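Local coordinates for protein aminotransferase AspB (Helicobacter pylori 26695, PDB 3EZS) that probably acts as a pyridoxal 5'-phosphate-dependent aminotransferase of class I and II, transferring amino groups between amino acids and keto acids, at residues A[309-314]-A[349-354]; A[86-91]-A[241-246]; A[159-164]-A[194-199]. All blocks are in the same frame, centred on the assembly; numbering follows the deposited sequence. Where two conformers were deposited one is given.

Interaction 1: A[309-314]-A[349-354]; sequences SFYVYL and YVRLAL
Tyr311 and Arg351 lie against each other on one face of an antiparallel strand pair, with Tyr313 and Tyr349 stacked farther along. The axes of strands 311-314 and 349-353 approach to 4.7 Å at the closest point. Val312 pairs with Leu352 and Leu314 with Val350 through mutual N-H to O=C bonds, and Leu354 N extends the ladder to Phe310 O at 2.9 Å.

Packing is tight on the tyrosine face. The Arg351 chain leaves with CG anti to its backbone N, then bends at its third torsion (chi3 73°), which lays the guanidinium against Tyr311 with the two planes 19° apart. Tyr311 CE1 rises over one guanidinium face, toward its rim, while Tyr311 CD1 touches Arg351 CD at 3.4 Å. Beyond them, Tyr313 and Tyr349 make an offset stack, planes 14° apart: Tyr313 CE2 sits over the centre of the Tyr349 ring, and Tyr349 CB points a CH-pi contact at the Tyr313 face. Tyr349, partly exposed, brings this end nearer to solvent.

On the opposite face the contacts across the pair are between aliphatic side chains and somewhat wider. Val312 CB meets Leu352 CB at 4.0 Å, Val312 CG2 meets Leu354 CD1 at 3.8 Å, and Leu314 CD2 approaches Leu352 CD1 at 4.3 Å; helices 280-299 and 358-372 pack on this side.

Arg351 NH1 and NH2 bond to Asn165 OD1 and Gly29 O, and Tyr311 OH probably bonds to Tyr196 OH. The position and partners of Arg351 are consistent with those of the arginine that binds the substrate carboxylate in relatives of the aspartate aminotransferase type. The chemistry thus implies a guanidinium steadied by an aromatic on one face and by two oxygen acceptors at its nitrogens, consistent with a prepared carboxylate site.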
loop_
_atom_site.group_PDB
_atom_site.type_symbol
_atom_site.label_atom_id
_atom_site.label_comp_id
_atom_site.label_asym_id
_atom_site.label_seq_id
_atom_site.Cartn_x
_atom_site.Cartn_y
_atom_site.Cartn_z
ATOM N N SER A 309 -27.055 0.936 0.183
ATOM C CA SER A 309 -26.062 1.949 -0.199
ATOM C C SER A 309 -26.611 3.293 0.280
ATOM O O SER A 309 -27.650 3.330 0.907
ATOM C CB SER A 309 -25.765 1.973 -1.718
ATOM O OG SER A 309 -26.630 2.858 -2.448
ATOM N N PHE A 310 -25.890 4.375 0.019
ATOM C CA PHE A 310 -26.389 5.707 0.323
ATOM C C PHE A 310 -26.558 6.565 -0.956
ATOM O O PHE A 310 -26.562 7.808 -0.899
ATOM C CB PHE A 310 -25.550 6.404 1.411
ATOM C CG PHE A 310 -24.052 6.447 1.166
ATOM C CD1 PHE A 310 -23.511 6.949 -0.001
ATOM C CD2 PHE A 310 -23.179 6.094 2.189
ATOM C CE1 PHE A 310 -22.139 7.027 -0.176
ATOM C CE2 PHE A 310 -21.806 6.180 2.015
ATOM C CZ PHE A 310 -21.294 6.647 0.829
ATOM N N TYR A 311 -26.729 5.897 -2.103
ATOM C CA TYR A 311 -26.907 6.581 -3.379
ATOM C C TYR A 311 -28.356 6.629 -3.866
ATOM O O TYR A 311 -29.205 5.839 -3.429
ATOM C CB TYR A 311 -26.067 5.931 -4.487
ATOM C CG TYR A 311 -24.596 5.872 -4.171
ATOM C CD1 TYR A 311 -23.835 7.032 -4.115
ATOM C CD2 TYR A 311 -23.970 4.661 -3.901
ATOM C CE1 TYR A 311 -22.483 6.983 -3.793
ATOM C CE2 TYR A 311 -22.623 4.606 -3.584
ATOM C CZ TYR A 311 -21.891 5.775 -3.516
ATOM O OH TYR A 311 -20.547 5.728 -3.193
ATOM N N VAL A 312 -28.607 7.595 -4.750
ATOM C CA VAL A 312 -29.840 7.701 -5.515
ATOM C C VAL A 312 -29.367 7.769 -6.967
ATOM O O VAL A 312 -28.553 8.632 -7.303
ATOM C CB VAL A 312 -30.652 8.951 -5.193
ATOM C CG1 VAL A 312 -31.908 9.016 -6.081
ATOM C CG2 VAL A 312 -31.017 8.989 -3.690
ATOM N N TYR A 313 -29.828 6.828 -7.797
ATOM C CA TYR A 313 -29.502 6.761 -9.231
ATOM C C TYR A 313 -30.720 7.406 -9.895
ATOM O O TYR A 313 -31.700 6.727 -10.211
ATOM C CB TYR A 313 -29.288 5.287 -9.632
ATOM C CG TYR A 313 -28.614 5.056 -10.961
ATOM C CD1 TYR A 313 -27.300 5.479 -11.190
ATOM C CD2 TYR A 313 -29.260 4.373 -11.975
ATOM C CE1 TYR A 313 -26.673 5.253 -12.416
ATOM C CE2 TYR A 313 -28.635 4.138 -13.202
ATOM C CZ TYR A 313 -27.349 4.576 -13.416
ATOM O OH TYR A 313 -26.754 4.327 -14.648
ATOM N N LEU A 314 -30.655 8.729 -10.056
ATOM C CA LEU A 314 -31.803 9.549 -10.467
ATOM C C LEU A 314 -32.017 9.711 -11.980
ATOM O O LEU A 314 -31.166 10.287 -12.652
ATOM C CB LEU A 314 -31.670 10.931 -9.820
ATOM C CG LEU A 314 -32.884 11.867 -9.774
ATOM C CD1 LEU A 314 -33.951 11.336 -8.818
ATOM C CD2 LEU A 314 -32.423 13.271 -9.351
ATOM N N TYR A 349 -28.914 9.548 -16.258
ATOM C CA TYR A 349 -28.923 9.577 -14.799
ATOM C C TYR A 349 -27.877 10.475 -14.185
ATOM O O TYR A 349 -26.827 10.742 -14.794
ATOM C CB TYR A 349 -28.646 8.168 -14.257
ATOM C CG TYR A 349 -29.707 7.159 -14.614
ATOM C CD1 TYR A 349 -29.661 6.485 -15.828
ATOM C CD2 TYR A 349 -30.764 6.892 -13.742
ATOM C CE1 TYR A 349 -30.630 5.572 -16.164
ATOM C CE2 TYR A 349 -31.748 5.984 -14.073
ATOM C CZ TYR A 349 -31.672 5.324 -15.287
ATOM O OH TYR A 349 -32.637 4.429 -15.652
ATOM N N VAL A 350 -28.179 10.954 -12.971
ATOM C CA VAL A 350 -27.181 11.619 -12.124
ATOM C C VAL A 350 -27.190 10.784 -10.858
ATOM O O VAL A 350 -28.247 10.242 -10.465
ATOM C CB VAL A 350 -27.429 13.128 -11.772
ATOM C CG1 VAL A 350 -27.308 14.000 -13.016
ATOM C CG2 VAL A 350 -28.763 13.357 -11.030
ATOM N N ARG A 351 -26.015 10.638 -10.253
ATOM C CA ARG A 351 -25.886 9.940 -9.009
ATOM C C ARG A 351 -25.852 11.001 -7.922
ATOM O O ARG A 351 -25.180 12.034 -8.077
ATOM C CB ARG A 351 -24.604 9.111 -8.934
ATOM C CG ARG A 351 -24.589 8.197 -7.708
ATOM C CD ARG A 351 -23.217 7.642 -7.411
ATOM N NE ARG A 351 -22.318 8.663 -6.862
ATOM C CZ ARG A 351 -21.038 8.433 -6.594
ATOM N NH1 ARG A 351 -20.522 7.217 -6.748
ATOM N NH2 ARG A 351 -20.281 9.404 -6.132
ATOM N N LEU A 352 -26.564 10.720 -6.831
ATOM C CA LEU A 352 -26.613 11.574 -5.649
ATOM C C LEU A 352 -26.040 10.747 -4.471
ATOM O O LEU A 352 -26.427 9.589 -4.295
ATOM C CB LEU A 352 -28.056 11.976 -5.311
ATOM C CG LEU A 352 -28.988 12.645 -6.337
ATOM C CD1 LEU A 352 -30.300 13.003 -5.655
ATOM C CD2 LEU A 352 -28.386 13.878 -6.957
ATOM N N ALA A 353 -25.141 11.351 -3.683
ATOM C CA ALA A 353 -24.494 10.696 -2.552
ATOM C C ALA A 353 -25.063 11.315 -1.280
ATOM O O ALA A 353 -24.722 12.441 -0.937
ATOM C CB ALA A 353 -22.952 10.871 -2.630
ATOM N N LEU A 354 -25.935 10.575 -0.585
ATOM C CA LEU A 354 -26.626 11.111 0.594
ATOM C C LEU A 354 -25.756 10.941 1.848
ATOM O O LEU A 354 -26.071 10.180 2.764
ATOM C CB LEU A 354 -28.003 10.460 0.747
ATOM C CG LEU A 354 -28.900 10.497 -0.500
ATOM C CD1 LEU A 354 -30.271 10.017 -0.113
ATOM C CD2 LEU A 354 -28.989 11.884 -1.179
#

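Interaction 2: A[86-91]-A[241-246]; sequences ISTLGS and GFIAGD. With PO4 (phosphate ion), chain C.
This is an antiparallel backbone pairing at one edge of the large mixed sheet, where strand 85-88 joins strand 241-245 next to a bound phosphate. Ile86 and Ile243 form a hydrogen-bonded pair, with Ile86 N 2.8 Å from Ile243 O and the reverse bond also nearly straight. At the second such pair the geometry is less regular: Thr88 N reaches Gly241 O at 2.9 Å from well above the carbonyl plane, and Gly241 N approaches Thr88 O in a similar way. Between them, Ile86 O lies 3.2 Å from Phe242 CB. On the face that carries Ile86, Thr88 and Ile243, CG2 of Ile243 touches Ile86 CB at 3.8 Å and also packs against Thr88 CG2, and this face packs on helix 92-102.

Strand 241-245 is antiparallel to both its neighbours in an otherwise mainly parallel sheet, as in the large domain of fold type I pyridoxal phosphate enzymes. After Thr88 the chain turns sharply through an inverse gamma turn centred on Leu89, and the side-chain-free Gly90 and Gly241 bring their CA atoms to 4.1 Å. Thr88 OG1, held between backbone N and carbonyl carbon (chi1 69°), bonds to Gly90 O at 2.7 Å and ties the turn together. Ser91, just ahead of helix 92-102, then grips phosphate O1 twice, from its N and its OG, each at 2.9 Å. Arg92 N, Ser228, Ser230 and Arg239 also hold the ion, which probably marks the place of the cofactor phosphate.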
loop_
_atom_site.group_PDB
_atom_site.type_symbol
_atom_site.label_atom_id
_atom_site.label_comp_id
_atom_site.label_asym_id
_atom_site.label_seq_id
_atom_site.Cartn_x
_atom_site.Cartn_y
_atom_site.Cartn_z
ATOM N N ILE A 86 -7.939 -12.423 5.267
ATOM C CA ILE A 86 -6.688 -11.668 5.239
ATOM C C ILE A 86 -7.008 -10.196 5.503
ATOM O O ILE A 86 -7.938 -9.665 4.905
ATOM C CB ILE A 86 -5.919 -11.844 3.888
ATOM C CG1 ILE A 86 -5.219 -13.218 3.835
ATOM C CG2 ILE A 86 -4.849 -10.751 3.696
ATOM C CD1 ILE A 86 -4.343 -13.427 2.621
ATOM N N SER A 87 -6.252 -9.565 6.410
ATOM C CA SER A 87 -6.401 -8.141 6.752
ATOM C C SER A 87 -5.720 -7.308 5.674
ATOM O O SER A 87 -4.590 -7.637 5.258
ATOM C CB SER A 87 -5.732 -7.821 8.099
ATOM O OG SER A 87 -6.378 -8.440 9.202
ATOM N N THR A 88 -6.374 -6.231 5.233
ATOM C CA THR A 88 -5.839 -5.377 4.166
ATOM C C THR A 88 -5.899 -3.875 4.512
ATOM O O THR A 88 -6.543 -3.469 5.476
ATOM C CB THR A 88 -6.601 -5.640 2.842
ATOM O OG1 THR A 88 -7.944 -5.149 2.945
ATOM C CG2 THR A 88 -6.637 -7.126 2.525
ATOM N N LEU A 89 -5.221 -3.069 3.698
ATOM C CA LEU A 89 -5.120 -1.636 3.910
ATOM C C LEU A 89 -6.277 -0.938 3.195
ATOM O O LEU A 89 -6.073 -0.156 2.278
ATOM C CB LEU A 89 -3.756 -1.136 3.389
ATOM C CG LEU A 89 -3.251 0.152 4.030
ATOM C CD1 LEU A 89 -2.903 -0.169 5.500
ATOM C CD2 LEU A 89 -2.064 0.722 3.300
ATOM N N GLY A 90 -7.497 -1.199 3.654
ATOM C CA GLY A 90 -8.695 -0.708 2.979
ATOM C C GLY A 90 -9.046 -1.683 1.865
ATOM O O GLY A 90 -8.417 -2.731 1.734
ATOM N N SER A 91 -10.055 -1.360 1.070
ATOM C CA SER A 91 -10.455 -2.230 -0.039
ATOM C C SER A 91 -9.840 -1.834 -1.396
ATOM O O SER A 91 -9.691 -2.673 -2.290
ATOM C CB SER A 91 -11.987 -2.260 -0.153
ATOM O OG SER A 91 -12.503 -0.979 -0.484
ATOM N N GLY A 241 -9.494 -2.847 5.990
ATOM C CA GLY A 241 -10.407 -3.690 5.248
ATOM C C GLY A 241 -9.913 -5.111 5.367
ATOM O O GLY A 241 -8.967 -5.392 6.118
ATOM N N PHE A 242 -10.593 -6.004 4.661
ATOM C CA PHE A 242 -10.211 -7.395 4.603
ATOM C C PHE A 242 -10.766 -8.064 3.355
ATOM O O PHE A 242 -11.607 -7.505 2.633
ATOM C CB PHE A 242 -10.587 -8.168 5.890
ATOM C CG PHE A 242 -12.079 -8.301 6.169
ATOM C CD1 PHE A 242 -12.827 -9.327 5.593
ATOM C CD2 PHE A 242 -12.704 -7.458 7.079
ATOM C CE1 PHE A 242 -14.192 -9.466 5.869
ATOM C CE2 PHE A 242 -14.058 -7.596 7.364
ATOM C CZ PHE A 242 -14.799 -8.607 6.759
ATOM N N ILE A 243 -10.229 -9.243 3.097
ATOM C CA ILE A 243 -10.670 -10.122 2.028
ATOM C C ILE A 243 -10.832 -11.497 2.681
ATOM O O ILE A 243 -9.937 -11.962 3.394
ATOM C CB ILE A 243 -9.715 -10.150 0.826
ATOM C CG1 ILE A 243 -10.273 -11.075 -0.260
ATOM C CG2 ILE A 243 -8.306 -10.563 1.236
ATOM C CD1 ILE A 243 -9.599 -10.902 -1.586
ATOM N N ALA A 244 -11.995 -12.115 2.458
ATOM C CA ALA A 244 -12.337 -13.397 3.041
ATOM C C ALA A 244 -12.891 -14.362 1.990
ATOM O O ALA A 244 -13.552 -13.942 1.026
ATOM C CB ALA A 244 -13.354 -13.190 4.172
ATOM N N GLY A 245 -12.607 -15.651 2.168
ATOM C CA GLY A 245 -13.090 -16.673 1.238
ATOM C C GLY A 245 -12.129 -17.835 1.067
ATOM O O GLY A 245 -11.558 -18.306 2.047
ATOM N N ASP A 246 -11.965 -18.259 -0.186
ATOM C CA ASP A 246 -11.112 -19.403 -0.609
ATOM C C ASP A 246 -9.743 -19.399 0.067
ATOM O O ASP A 246 -8.878 -18.597 -0.288
ATOM C CB ASP A 246 -10.930 -19.369 -2.131
ATOM C CG ASP A 246 -10.377 -20.667 -2.706
ATOM O OD1 ASP A 246 -9.542 -21.344 -2.071
ATOM O OD2 ASP A 246 -10.765 -20.971 -3.854
HETATM P P PO4 C . -11.724 2.029 0.938
HETATM O O1 PO4 C . -11.894 0.788 1.768
HETATM O O2 PO4 C . -10.403 2.024 0.246
HETATM O O3 PO4 C . -11.762 3.224 1.823
HETATM O O4 PO4 C . -12.789 2.040 -0.117
#

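Interaction 3: A[159-164]-A[194-199]; sequences ILNSPN and ECYSEI. With EDO (1,2-ethanediol), chain F; EDO (1,2-ethanediol), chain D.
Pro163 lays its ring against the base of Tyr196, CB to CB at 3.8 Å, while its CG reaches over to Tyr196 O at 3.6 Å. The peptide bond before Pro163 is cis, and Pro163 CB points at the 194-199 loop, whereas Ser162 turns its hydroxymethyl group the other way, to Leu171 N. Ser162 O touches the loop through Glu194 CG. A water bridges the two backbones: it donates to Pro163 O at 2.7 Å and accepts from Tyr196 N at 2.9 Å, lying near the plane of the Tyr196 ring at its edge.

The loop itself is two overlapping type I turns, Glu194 to Ser197 and Tyr196 to Ile199. Glu194 O accepts from both Ser197 N and Ser197 OG, the latter at 2.9 Å, which closes the first turn. Tyr196 CG stands anti to its carbonyl carbon (chi1 -66°), carrying the ring past Pro163 toward Tyr311 of the small sheet. Asn161 comes near the ring edge with ND2, whose main partner is Asp193 O; a 1,2-ethanediol lies at this same edge, weakly bonded to Asn161 ND2 and Tyr196 OH.

Two loops leaving adjacent parallel strands, one with a cis proline in an Asn-Ser-Pro-Asn sequence and the other bearing a tyrosine shortly after an aspartate, are characteristic of the cofactor pocket in fold type I aminotransferases.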
loop_
_atom_site.group_PDB
_atom_site.type_symbol
_atom_site.label_atom_id
_atom_site.label_comp_id
_atom_site.label_asym_id
_atom_site.label_seq_id
_atom_site.Cartn_x
_atom_site.Cartn_y
_atom_site.Cartn_z
ATOM N N ILE A 159 -16.185 -9.805 -11.084
ATOM C CA ILE A 159 -16.293 -8.896 -9.946
ATOM C C ILE A 159 -17.700 -8.340 -9.885
ATOM O O ILE A 159 -18.155 -7.694 -10.823
ATOM C CB ILE A 159 -15.343 -7.690 -10.069
ATOM C CG1 ILE A 159 -13.889 -8.140 -10.212
ATOM C CG2 ILE A 159 -15.478 -6.776 -8.849
ATOM C CD1 ILE A 159 -12.926 -7.012 -10.512
ATOM N N LEU A 160 -18.406 -8.638 -8.797
ATOM C CA LEU A 160 -19.720 -8.080 -8.539
ATOM C C LEU A 160 -19.531 -7.008 -7.467
ATOM O O LEU A 160 -18.494 -6.977 -6.774
ATOM C CB LEU A 160 -20.697 -9.146 -8.043
ATOM C CG LEU A 160 -20.919 -10.376 -8.936
ATOM C CD1 LEU A 160 -21.727 -11.428 -8.167
ATOM C CD2 LEU A 160 -21.585 -10.012 -10.275
ATOM N N ASN A 161 -20.526 -6.133 -7.346
ATOM C CA ASN A 161 -20.519 -5.077 -6.347
ATOM C C ASN A 161 -21.948 -4.968 -5.822
ATOM O O ASN A 161 -22.773 -4.257 -6.406
ATOM C CB ASN A 161 -20.048 -3.768 -6.974
ATOM C CG ASN A 161 -20.002 -2.604 -5.990
ATOM O OD1 ASN A 161 -20.165 -1.439 -6.388
ATOM N ND2 ASN A 161 -19.756 -2.901 -4.715
ATOM N N SER A 162 -22.228 -5.669 -4.719
ATOM C CA SER A 162 -23.570 -5.720 -4.150
ATOM C C SER A 162 -23.567 -5.574 -2.625
ATOM O O SER A 162 -23.042 -6.449 -1.935
ATOM C CB SER A 162 -24.204 -7.046 -4.529
ATOM O OG SER A 162 -25.512 -7.148 -4.047
ATOM N N PRO A 163 -24.185 -4.491 -2.085
ATOM C CA PRO A 163 -24.870 -3.380 -2.777
ATOM C C PRO A 163 -23.961 -2.610 -3.725
ATOM O O PRO A 163 -22.746 -2.487 -3.490
ATOM C CB PRO A 163 -25.371 -2.495 -1.628
ATOM C CG PRO A 163 -25.431 -3.419 -0.438
ATOM C CD PRO A 163 -24.294 -4.364 -0.621
ATOM N N ASN A 164 -24.570 -2.105 -4.794
ATOM C CA ASN A 164 -23.858 -1.465 -5.880
ATOM C C ASN A 164 -23.689 0.054 -5.827
ATOM O O ASN A 164 -24.632 0.803 -5.512
ATOM C CB ASN A 164 -24.598 -1.812 -7.185
ATOM C CG ASN A 164 -23.885 -1.297 -8.441
ATOM O OD1 ASN A 164 -24.363 -0.376 -9.090
ATOM N ND2 ASN A 164 -22.728 -1.870 -8.756
ATOM N N GLU A 194 -18.004 -6.000 -1.254
ATOM C CA GLU A 194 -19.064 -5.849 -0.252
ATOM C C GLU A 194 -18.890 -4.642 0.667
ATOM O O GLU A 194 -19.303 -4.671 1.833
ATOM C CB GLU A 194 -19.181 -7.149 0.564
ATOM C CG GLU A 194 -19.608 -8.288 -0.291
ATOM C CD GLU A 194 -19.967 -9.567 0.437
ATOM O OE1 GLU A 194 -19.600 -9.793 1.618
ATOM O OE2 GLU A 194 -20.645 -10.363 -0.221
ATOM N N CYS A 195 -18.317 -3.573 0.121
ATOM C CA CYS A 195 -18.064 -2.379 0.933
ATOM C C CYS A 195 -19.313 -1.592 1.372
ATOM O O CYS A 195 -19.220 -0.763 2.289
ATOM C CB CYS A 195 -17.008 -1.502 0.268
ATOM S SG CYS A 195 -15.438 -2.388 0.186
ATOM N N TYR A 196 -20.484 -1.880 0.793
ATOM C CA TYR A 196 -21.738 -1.236 1.218
ATOM C C TYR A 196 -22.634 -2.168 2.030
ATOM O O TYR A 196 -23.788 -1.846 2.288
ATOM C CB TYR A 196 -22.495 -0.670 -0.005
ATOM C CG TYR A 196 -21.725 0.465 -0.640
ATOM C CD1 TYR A 196 -21.818 1.752 -0.143
ATOM C CD2 TYR A 196 -20.860 0.235 -1.694
ATOM C CE1 TYR A 196 -21.092 2.790 -0.696
ATOM C CE2 TYR A 196 -20.119 1.262 -2.251
ATOM C CZ TYR A 196 -20.238 2.543 -1.745
ATOM O OH TYR A 196 -19.515 3.577 -2.297
ATOM N N SER A 197 -22.098 -3.289 2.501
ATOM C CA SER A 197 -22.931 -4.260 3.203
ATOM C C SER A 197 -23.475 -3.762 4.545
ATOM O O SER A 197 -24.433 -4.320 5.048
ATOM C CB SER A 197 -22.189 -5.597 3.345
ATOM O OG SER A 197 -20.970 -5.416 4.036
ATOM N N GLU A 198 -22.884 -2.707 5.108
ATOM C CA GLU A 198 -23.361 -2.136 6.363
ATOM C C GLU A 198 -24.169 -0.857 6.154
ATOM O O GLU A 198 -24.569 -0.220 7.127
ATOM C CB GLU A 198 -22.176 -1.855 7.299
ATOM C CG GLU A 198 -21.543 -3.090 7.925
ATOM C CD GLU A 198 -22.338 -3.585 9.113
ATOM O OE1 GLU A 198 -23.449 -4.099 8.906
ATOM O OE2 GLU A 198 -21.858 -3.441 10.264
ATOM N N ILE A 199 -24.400 -0.483 4.893
ATOM C CA ILE A 199 -25.155 0.708 4.547
ATOM C C ILE A 199 -26.457 0.189 3.978
ATOM O O ILE A 199 -26.532 -0.182 2.823
ATOM C CB ILE A 199 -24.403 1.618 3.519
ATOM C CG1 ILE A 199 -22.941 1.855 3.946
ATOM C CG2 ILE A 199 -25.147 2.951 3.329
ATOM C CD1 ILE A 199 -22.788 2.337 5.410
HETATM C C1 EDO F . -17.229 2.069 -4.168
HETATM O O1 EDO F . -16.565 2.163 -2.895
HETATM C C2 EDO F . -17.091 0.632 -4.702
HETATM O O2 EDO F . -18.156 -0.253 -4.361
HETATM C C1 EDO D . -25.652 -5.479 -8.729
HETATM O O1 EDO D . -25.570 -5.845 -7.341
HETATM C C2 EDO D . -24.473 -6.097 -9.466
HETATM O O2 EDO D . -23.269 -5.873 -8.757
HETATM O O HOH W 1 -20.961 -3.394 -1.630
#

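Along the chain, interaction 2 opens first and closes last around interaction 3, which is nested within it; interaction 1 follows, nearer the C-terminus. Interactions 2 and 3 both reach the seven-stranded mixed sheet, 2 at its edge and 3 where central strands 157-160 and 189-193 run out into loops, whereas interaction 1 belongs to the separate small antiparallel sheet. Centre to centre, interaction 3 is 14 Å from each of the others, which are 27 Å apart on opposite sides of the chain's centre. It touches both: Ser309 N probably bonds to Ile199 O, and Ser91 OG packs on Cys195 SG. The row is consistent with one active-site cleft, running from phosphate site to carboxylate site.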